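N-acetylglucosamine-6-phosphate deacetylase (Thermotoga maritima, PDB 1O12) probably removes the acetyl group from N-acetylglucosamine 6-phosphate, as a metal-dependent hydrolase of the NagA family that binds one divalent cation per subunit. Local coordinates at residues H209-G213 with V243-R247; T266-A272 with A301-F307; E237-D241 with K312-K316. One frame throughout, in Å; residues are numbered along the deposited sequence.

Contact 1. Residues H209-G213 with V243-R247; sequences HFPNG and VHLSR. With FE (Fe (III) ion), chain C.
Asn212 and His244, both predicted to bind substrate, join two loops beside the metal site of this amidohydrolase barrel, one loop following strand 206-207 and the other following its parallel neighbour, strand 235-239. The amide of Asn212 makes the one hydrogen bond between 209-213 and 243-247: ND2 lies 2.9 Å from His244 O, and the N-H points almost straight at it (166°). The bond meets a lone pair in the carbonyl plane and also lies close to the plane of the amide, so both groups are used in their preferred directions. With CG of Asn212 turned beside its backbone N (chi1 -42°), the other amide atom, OD1, comes to the edge of the His244 imidazole, 3.8 Å from CD2. Amide and ring stand nearly perpendicular, 88° apart. The far side of that ring is tied down separately, since ND1 bonds to Asp241 OD1. His244 O has a second, weak partner in His219 of the other subunit, which also packs on Asn212 and Pro211, placing the contact next to the subunit interface.

Beyond Asn212, the contact turns apolar. Leu245 CG sits 4.1 Å from Pro211 CD, and its CD1 methyl is 3.8 Å from Phe210 O. The peptide before Pro211 is cis, and the proline folds back so that its CB lies over the centre of the Phe210 ring. At the start of the segment, His209 NE2 binds the iron ion at 2.3 Å, with Glu127 and His188 as its other protein ligands. A metal-binding histidine carried by the loop at a barrel strand end is characteristic of the amidohydrolase TIM-barrel site.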
loop_
_atom_site.group_PDB
_atom_site.type_symbol
_atom_site.label_atom_id
_atom_site.label_comp_id
_atom_site.label_asym_id
_atom_site.label_seq_id
_atom_site.Cartn_x
_atom_site.Cartn_y
_atom_site.Cartn_z
ATOM N N HIS A 209 -2.989 1.686 16.207
ATOM C CA HIS A 209 -4.105 1.082 15.461
ATOM C C HIS A 209 -4.321 1.664 14.062
ATOM O O HIS A 209 -5.223 2.467 13.816
ATOM C CB HIS A 209 -5.423 1.024 16.268
ATOM C CG HIS A 209 -5.858 2.326 16.849
ATOM N ND1 HIS A 209 -5.730 3.521 16.183
ATOM C CD2 HIS A 209 -6.429 2.618 18.043
ATOM C CE1 HIS A 209 -6.197 4.497 16.943
ATOM N NE2 HIS A 209 -6.625 3.975 18.077
ATOM N N PHE A 210 -3.423 1.243 13.168
ATOM C CA PHE A 210 -3.389 1.621 11.754
ATOM C C PHE A 210 -4.543 0.911 11.041
ATOM O O PHE A 210 -4.752 -0.289 11.226
ATOM C CB PHE A 210 -2.051 1.155 11.162
ATOM C CG PHE A 210 -1.893 1.411 9.683
ATOM C CD1 PHE A 210 -1.201 2.529 9.230
ATOM C CD2 PHE A 210 -2.418 0.517 8.746
ATOM C CE1 PHE A 210 -1.027 2.760 7.883
ATOM C CE2 PHE A 210 -2.255 0.734 7.390
ATOM C CZ PHE A 210 -1.557 1.857 6.951
ATOM N N PRO A 211 -5.286 1.631 10.190
ATOM C CA PRO A 211 -5.116 3.046 9.861
ATOM C C PRO A 211 -6.208 3.896 10.498
ATOM O O PRO A 211 -6.456 5.020 10.057
ATOM C CB PRO A 211 -5.251 3.041 8.365
ATOM C CG PRO A 211 -6.435 2.125 8.217
ATOM C CD PRO A 211 -6.156 0.988 9.190
ATOM N N ASN A 212 -6.874 3.365 11.514
ATOM C CA ASN A 212 -7.938 4.150 12.145
ATOM C C ASN A 212 -7.354 5.401 12.817
ATOM O O ASN A 212 -6.304 5.344 13.460
ATOM C CB ASN A 212 -8.691 3.324 13.197
ATOM C CG ASN A 212 -8.984 1.886 12.745
ATOM O OD1 ASN A 212 -8.318 0.935 13.187
ATOM N ND2 ASN A 212 -9.989 1.723 11.875
ATOM N N GLY A 213 -8.027 6.534 12.660
ATOM C CA GLY A 213 -7.561 7.765 13.291
ATOM C C GLY A 213 -6.426 8.471 12.578
ATOM O O GLY A 213 -5.593 9.122 13.210
ATOM N N VAL A 243 -13.865 -5.484 11.776
ATOM C CA VAL A 243 -14.577 -4.217 11.734
ATOM C C VAL A 243 -13.629 -3.008 11.610
ATOM O O VAL A 243 -13.829 -2.163 10.735
ATOM C CB VAL A 243 -15.458 -4.081 12.986
ATOM C CG1 VAL A 243 -16.324 -2.830 12.897
ATOM C CG2 VAL A 243 -16.315 -5.343 13.125
ATOM N N HIS A 244 -12.617 -2.907 12.487
ATOM C CA HIS A 244 -11.655 -1.800 12.401
ATOM C C HIS A 244 -10.926 -1.839 11.053
ATOM O O HIS A 244 -10.487 -0.805 10.545
ATOM C CB HIS A 244 -10.661 -1.849 13.551
ATOM C CG HIS A 244 -11.241 -1.395 14.855
ATOM N ND1 HIS A 244 -12.137 -2.159 15.576
ATOM C CD2 HIS A 244 -11.121 -0.224 15.521
ATOM C CE1 HIS A 244 -12.545 -1.475 16.626
ATOM N NE2 HIS A 244 -11.946 -0.298 16.616
ATOM N N LEU A 245 -10.796 -3.038 10.493
ATOM C CA LEU A 245 -10.227 -3.250 9.160
ATOM C C LEU A 245 -11.002 -4.417 8.559
ATOM O O LEU A 245 -11.398 -5.350 9.278
ATOM C CB LEU A 245 -8.772 -3.685 9.183
ATOM C CG LEU A 245 -7.640 -2.818 9.680
ATOM C CD1 LEU A 245 -7.688 -2.746 11.185
ATOM C CD2 LEU A 245 -6.323 -3.475 9.216
ATOM N N SER A 246 -11.220 -4.393 7.255
ATOM C CA SER A 246 -11.911 -5.518 6.651
ATOM C C SER A 246 -10.847 -6.575 6.396
ATOM O O SER A 246 -9.640 -6.287 6.419
ATOM C CB SER A 246 -12.556 -5.114 5.325
ATOM O OG SER A 246 -11.587 -4.704 4.367
ATOM N N ARG A 247 -11.284 -7.798 6.144
ATOM C CA ARG A 247 -10.346 -8.854 5.847
ATOM C C ARG A 247 -9.457 -8.424 4.637
ATOM O O ARG A 247 -8.251 -8.643 4.640
ATOM C CB ARG A 247 -11.122 -10.164 5.596
ATOM C CG ARG A 247 -11.169 -10.655 4.142
ATOM C CD ARG A 247 -10.573 -12.069 3.970
ATOM N NE ARG A 247 -11.312 -13.073 4.739
ATOM C CZ ARG A 247 -10.900 -14.330 4.939
ATOM N NH1 ARG A 247 -11.650 -15.178 5.657
ATOM N NH2 ARG A 247 -9.734 -14.740 4.429
HETATM FE FE FE C . -7.595 5.200 19.788
#

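Contact 2. Residues T266-A272 with A301-F307; sequences TDSISAA and AGSTLFF
Ser268 and Ser303 meet in a single beta bridge between two loops of the amidohydrolase barrel, one leaving strand 262-265 and the other leading into helix 307-318. The polar grip is concentrated around this bridge. Ile269 N gives a hydrogen bond to Ser303 O at 3.0 Å (143°), while the return bond from Ser303 N to Asp267 O is weak. The Ser303 hydroxyl fastens the two loops a second time. OG donates to Thr266 O at 2.8 Å, approaching somewhat out of the carbonyl plane, and accepts from Leu305 N at 158°, which makes 303-305 an ST turn. Replacing Ser303 by alanine removes the hydroxyl and is likely to leave Thr266 O and Leu305 N without their shared partner, freeing the turn to shift. Thr266 answers with its own hydroxyl: OG1 donates to Leu305 O from above the carbonyl plane.

Towards the metal, Asp267, the predicted proton donor/acceptor, has CG anti to its backbone N (chi1 -169°). This brings OD2 to 3.2 Å from Gly302 CA, while OD1 bonds to His63. A CB on Gly302, predicted to bind substrate, would run into Ile269 CG2, and the backbone angles there would also press it against Ala301 O.

Packing is tight again where Ala272, closing the type I turn that begins at Ile269, lays CB 3.5 Å from Thr304 CA. The looser, partly exposed side begins beyond this pair, where Thr304 OG1 bonds to Gly291 O in another loop. Phe306, also partly exposed and just ahead of helix 307-318, starts out pointing away from the other loop and returns only with its ring, which also meets Phe81. The ring carbon CE1 stops 4.1 Å from the Ala272 CB methyl.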
loop_
_atom_site.group_PDB
_atom_site.type_symbol
_atom_site.label_atom_id
_atom_site.label_comp_id
_atom_site.label_asym_id
_atom_site.label_seq_id
_atom_site.Cartn_x
_atom_site.Cartn_y
_atom_site.Cartn_z
ATOM N N THR A 266 -5.417 -5.634 20.819
ATOM C CA THR A 266 -6.811 -5.912 21.059
ATOM C C THR A 266 -7.679 -4.641 21.069
ATOM O O THR A 266 -8.745 -4.622 20.448
ATOM C CB THR A 266 -6.937 -6.723 22.388
ATOM O OG1 THR A 266 -7.858 -7.803 22.212
ATOM C CG2 THR A 266 -7.349 -5.848 23.541
ATOM N N ASP A 267 -7.207 -3.575 21.730
ATOM C CA ASP A 267 -7.939 -2.307 21.843
ATOM C C ASP A 267 -9.289 -2.624 22.475
ATOM O O ASP A 267 -10.289 -1.946 22.261
ATOM C CB ASP A 267 -8.120 -1.648 20.462
ATOM C CG ASP A 267 -8.651 -0.177 20.542
ATOM O OD1 ASP A 267 -8.156 0.653 21.355
ATOM O OD2 ASP A 267 -9.562 0.162 19.751
ATOM N N SER A 268 -9.290 -3.686 23.257
ATOM C CA SER A 268 -10.459 -4.164 23.954
ATOM C C SER A 268 -10.907 -3.202 25.063
ATOM O O SER A 268 -10.099 -2.469 25.651
ATOM C CB SER A 268 -10.116 -5.532 24.551
ATOM O OG SER A 268 -11.094 -6.036 25.427
ATOM N N ILE A 269 -12.202 -3.184 25.337
ATOM C CA ILE A 269 -12.703 -2.353 26.424
ATOM C C ILE A 269 -13.380 -3.267 27.453
ATOM O O ILE A 269 -13.543 -4.461 27.203
ATOM C CB ILE A 269 -13.690 -1.286 25.921
ATOM C CG1 ILE A 269 -14.895 -1.945 25.250
ATOM C CG2 ILE A 269 -12.964 -0.342 24.982
ATOM C CD1 ILE A 269 -15.893 -0.942 24.677
ATOM N N SER A 270 -13.736 -2.713 28.609
ATOM C CA SER A 270 -14.403 -3.457 29.680
ATOM C C SER A 270 -15.584 -4.309 29.199
ATOM O O SER A 270 -15.807 -5.407 29.695
ATOM C CB SER A 270 -14.900 -2.483 30.749
ATOM O OG SER A 270 -15.761 -1.508 30.171
ATOM N N ALA A 271 -16.334 -3.803 28.227
ATOM C CA ALA A 271 -17.488 -4.512 27.692
ATOM C C ALA A 271 -17.170 -5.869 27.060
ATOM O O ALA A 271 -18.047 -6.726 26.964
ATOM C CB ALA A 271 -18.200 -3.632 26.663
ATOM N N ALA A 272 -15.932 -6.076 26.621
ATOM C CA ALA A 272 -15.580 -7.329 25.977
ATOM C C ALA A 272 -15.929 -8.507 26.865
ATOM O O ALA A 272 -15.563 -8.539 28.036
ATOM C CB ALA A 272 -14.107 -7.343 25.633
ATOM N N ALA A 301 -15.709 2.627 19.143
ATOM C CA ALA A 301 -15.196 2.958 20.466
ATOM C C ALA A 301 -14.429 1.776 21.076
ATOM O O ALA A 301 -14.828 1.270 22.125
ATOM C CB ALA A 301 -16.346 3.350 21.379
ATOM N N GLY A 302 -13.334 1.354 20.433
ATOM C CA GLY A 302 -12.559 0.227 20.928
ATOM C C GLY A 302 -13.087 -1.053 20.297
ATOM O O GLY A 302 -13.627 -1.001 19.195
ATOM N N SER A 303 -12.948 -2.188 20.979
ATOM C CA SER A 303 -13.452 -3.465 20.464
ATOM C C SER A 303 -13.789 -4.404 21.611
ATOM O O SER A 303 -13.565 -4.093 22.782
ATOM C CB SER A 303 -12.399 -4.174 19.596
ATOM O OG SER A 303 -11.491 -4.925 20.405
ATOM N N THR A 304 -14.320 -5.566 21.265
ATOM C CA THR A 304 -14.626 -6.585 22.276
ATOM C C THR A 304 -13.835 -7.841 21.871
ATOM O O THR A 304 -14.119 -8.950 22.291
ATOM C CB THR A 304 -16.149 -6.888 22.357
ATOM O OG1 THR A 304 -16.615 -7.396 21.101
ATOM C CG2 THR A 304 -16.909 -5.619 22.696
ATOM N N LEU A 305 -12.809 -7.613 21.060
ATOM C CA LEU A 305 -11.940 -8.649 20.538
ATOM C C LEU A 305 -11.044 -9.276 21.612
ATOM O O LEU A 305 -10.314 -8.559 22.281
ATOM C CB LEU A 305 -11.078 -8.023 19.440
ATOM C CG LEU A 305 -10.106 -8.927 18.683
ATOM C CD1 LEU A 305 -10.864 -10.000 17.946
ATOM C CD2 LEU A 305 -9.300 -8.087 17.726
ATOM N N PHE A 306 -11.114 -10.597 21.792
ATOM C CA PHE A 306 -10.239 -11.279 22.754
ATOM C C PHE A 306 -8.921 -11.502 22.022
ATOM O O PHE A 306 -8.927 -11.789 20.828
ATOM C CB PHE A 306 -10.801 -12.636 23.197
ATOM C CG PHE A 306 -11.924 -12.547 24.200
ATOM C CD1 PHE A 306 -12.159 -11.383 24.918
ATOM C CD2 PHE A 306 -12.742 -13.658 24.449
ATOM C CE1 PHE A 306 -13.182 -11.321 25.864
ATOM C CE2 PHE A 306 -13.771 -13.595 25.400
ATOM C CZ PHE A 306 -13.984 -12.429 26.101
ATOM N N PHE A 307 -7.792 -11.375 22.712
ATOM C CA PHE A 307 -6.529 -11.537 22.021
ATOM C C PHE A 307 -6.503 -12.836 21.242
ATOM O O PHE A 307 -6.095 -12.880 20.077
ATOM C CB PHE A 307 -5.352 -11.493 22.974
ATOM C CG PHE A 307 -4.061 -11.182 22.278
ATOM C CD1 PHE A 307 -3.327 -12.190 21.663
ATOM C CD2 PHE A 307 -3.633 -9.861 22.152
ATOM C CE1 PHE A 307 -2.189 -11.879 20.924
ATOM C CE2 PHE A 307 -2.503 -9.529 21.424
ATOM C CZ PHE A 307 -1.775 -10.536 20.804
#

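Contact 3. Residues E237-D241 with K312-K316; sequences ELICD and KNFRK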
loop_
_atom_site.group_PDB
_atom_site.type_symbol
_atom_site.label_atom_id
_atom_site.label_comp_id
_atom_site.label_asym_id
_atom_site.label_seq_id
_atom_site.Cartn_x
_atom_site.Cartn_y
_atom_site.Cartn_z
ATOM N N GLU A 237 0.218 -1.286 14.387
ATOM C CA GLU A 237 -0.599 -2.172 15.175
ATOM C C GLU A 237 -1.940 -2.318 14.433
ATOM O O GLU A 237 -2.421 -1.381 13.829
ATOM C CB GLU A 237 -0.715 -1.680 16.643
ATOM C CG GLU A 237 -1.625 -0.543 16.950
ATOM C CD GLU A 237 -1.608 -0.151 18.437
ATOM O OE1 GLU A 237 -2.574 0.504 18.865
ATOM O OE2 GLU A 237 -0.642 -0.467 19.180
ATOM N N LEU A 238 -2.499 -3.520 14.440
ATOM C CA LEU A 238 -3.747 -3.790 13.750
ATOM C C LEU A 238 -4.801 -4.463 14.645
ATOM O O LEU A 238 -4.500 -5.413 15.356
ATOM C CB LEU A 238 -3.495 -4.722 12.568
ATOM C CG LEU A 238 -2.434 -4.548 11.492
ATOM C CD1 LEU A 238 -2.669 -5.671 10.458
ATOM C CD2 LEU A 238 -2.505 -3.162 10.821
ATOM N N ILE A 239 -6.036 -3.984 14.602
ATOM C CA ILE A 239 -7.100 -4.612 15.381
ATOM C C ILE A 239 -7.807 -5.602 14.451
ATOM O O ILE A 239 -8.576 -5.177 13.597
ATOM C CB ILE A 239 -8.117 -3.568 15.883
ATOM C CG1 ILE A 239 -7.427 -2.579 16.823
ATOM C CG2 ILE A 239 -9.299 -4.269 16.579
ATOM C CD1 ILE A 239 -8.207 -1.288 17.019
ATOM N N CYS A 240 -7.561 -6.906 14.603
ATOM C CA CYS A 240 -8.172 -7.882 13.711
ATOM C C CYS A 240 -9.528 -8.433 14.059
ATOM O O CYS A 240 -9.693 -9.639 14.192
ATOM C CB CYS A 240 -7.240 -9.044 13.489
ATOM S SG CYS A 240 -5.835 -8.509 12.613
ATOM N N ASP A 241 -10.501 -7.542 14.148
ATOM C CA ASP A 241 -11.848 -7.912 14.502
ATOM C C ASP A 241 -12.792 -7.915 13.315
ATOM O O ASP A 241 -13.983 -8.168 13.474
ATOM C CB ASP A 241 -12.389 -6.969 15.576
ATOM C CG ASP A 241 -12.361 -5.521 15.151
ATOM O OD1 ASP A 241 -12.728 -4.677 15.996
ATOM O OD2 ASP A 241 -11.983 -5.213 13.997
ATOM N N LYS A 312 -6.467 -15.913 15.756
ATOM C CA LYS A 312 -7.160 -16.784 14.829
ATOM C C LYS A 312 -7.559 -15.978 13.604
ATOM O O LYS A 312 -7.359 -16.426 12.465
ATOM C CB LYS A 312 -8.410 -17.389 15.463
ATOM C CG LYS A 312 -8.159 -18.399 16.578
ATOM C CD LYS A 312 -9.405 -19.257 16.823
ATOM C CE LYS A 312 -9.441 -19.876 18.216
ATOM N NZ LYS A 312 -9.760 -18.867 19.301
ATOM N N ASN A 313 -8.110 -14.787 13.845
ATOM C CA ASN A 313 -8.577 -13.947 12.759
ATOM C C ASN A 313 -7.455 -13.636 11.814
ATOM O O ASN A 313 -7.564 -13.886 10.610
ATOM C CB ASN A 313 -9.194 -12.620 13.265
ATOM C CG ASN A 313 -10.599 -12.790 13.843
ATOM O OD1 ASN A 313 -11.276 -13.787 13.601
ATOM N ND2 ASN A 313 -11.042 -11.802 14.599
ATOM N N PHE A 314 -6.366 -13.101 12.359
ATOM C CA PHE A 314 -5.224 -12.730 11.549
ATOM C C PHE A 314 -4.768 -13.886 10.714
ATOM O O PHE A 314 -4.512 -13.737 9.522
ATOM C CB PHE A 314 -4.058 -12.267 12.407
ATOM C CG PHE A 314 -2.940 -11.703 11.602
ATOM C CD1 PHE A 314 -1.910 -12.526 11.144
ATOM C CD2 PHE A 314 -2.945 -10.349 11.249
ATOM C CE1 PHE A 314 -0.885 -12.012 10.347
ATOM C CE2 PHE A 314 -1.941 -9.813 10.459
ATOM C CZ PHE A 314 -0.903 -10.647 10.005
ATOM N N ARG A 315 -4.662 -15.044 11.353
ATOM C CA ARG A 315 -4.241 -16.242 10.665
ATOM C C ARG A 315 -5.178 -16.595 9.513
ATOM O O ARG A 315 -4.731 -17.023 8.455
ATOM C CB ARG A 315 -4.189 -17.416 11.627
ATOM C CG ARG A 315 -3.703 -18.680 10.947
ATOM C CD ARG A 315 -4.162 -19.901 11.682
ATOM N NE ARG A 315 -3.260 -21.011 11.435
ATOM C CZ ARG A 315 -3.458 -22.257 11.855
ATOM N NH1 ARG A 315 -4.547 -22.555 12.550
ATOM N NH2 ARG A 315 -2.556 -23.208 11.587
ATOM N N LYS A 316 -6.480 -16.417 9.716
ATOM C CA LYS A 316 -7.438 -16.756 8.681
ATOM C C LYS A 316 -7.455 -15.729 7.556
ATOM O O LYS A 316 -7.552 -16.086 6.383
ATOM C CB LYS A 316 -8.833 -16.863 9.286
ATOM C CG LYS A 316 -9.939 -17.194 8.288
ATOM C CD LYS A 316 -11.291 -16.821 8.886
ATOM C CE LYS A 316 -11.376 -17.229 10.382
ATOM N NZ LYS A 316 -11.730 -16.091 11.326
#
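Asn313 swings its amide towards Cys240 because CG stands beside its own backbone N (chi1 -76°), whereas in the next residue, Phe314, CG is anti to the backbone N (chi1 -172°), which sets the ring edge beside the Cys240 thiol. The amide bond is short: Asn313 ND2 donates to Cys240 O at 2.6 Å, in the carbonyl plane, with an N-H...O angle of 149°. The other amide atom, OD1, is held by Gln309 one helical turn earlier, which should keep the amide from flipping. Cys240 is the centre of an inverse gamma turn after strand 235-239, a strand of the barrel wall, and helix 307-318 packs against the outside of that wall. Beside this bond, Cys240 SG approaches the Phe314 ring at its edge, in the ring plane, 3.7 Å from CD2, a sulfur-aromatic contact. Farther along the same edge, the Leu238 CD1 methyl lies 4.2 Å from CE2. Leu264 of the adjoining strand and Val250, Leu325 and Val328 of flanking helices also touch Phe314.

How the contacts relate
Along the chain the segments run 209-213, 237-241, 243-247, 266-272, 301-307, 312-316: contact 1 closes before contact 2 opens, contacts 1 and 3 interlock, and contact 2 is nested within the loop that contact 3 closes. Their centres lie about 14 Å (1 to 2), 10 Å (1 to 3) and 13 Å (2 to 3) apart. All three gather round the parallel strands 206-207, 235-239 and 262-265. Contacts 1 and 2 are made by loops beside the iron; contact 3 ties 237-241 to helix 307-318, whose first residue, Phe307, already belongs to contact 2. His244 packs against Asp267 and Gly302, joining predicted substrate-binding residues and the predicted proton donor/acceptor in one pocket.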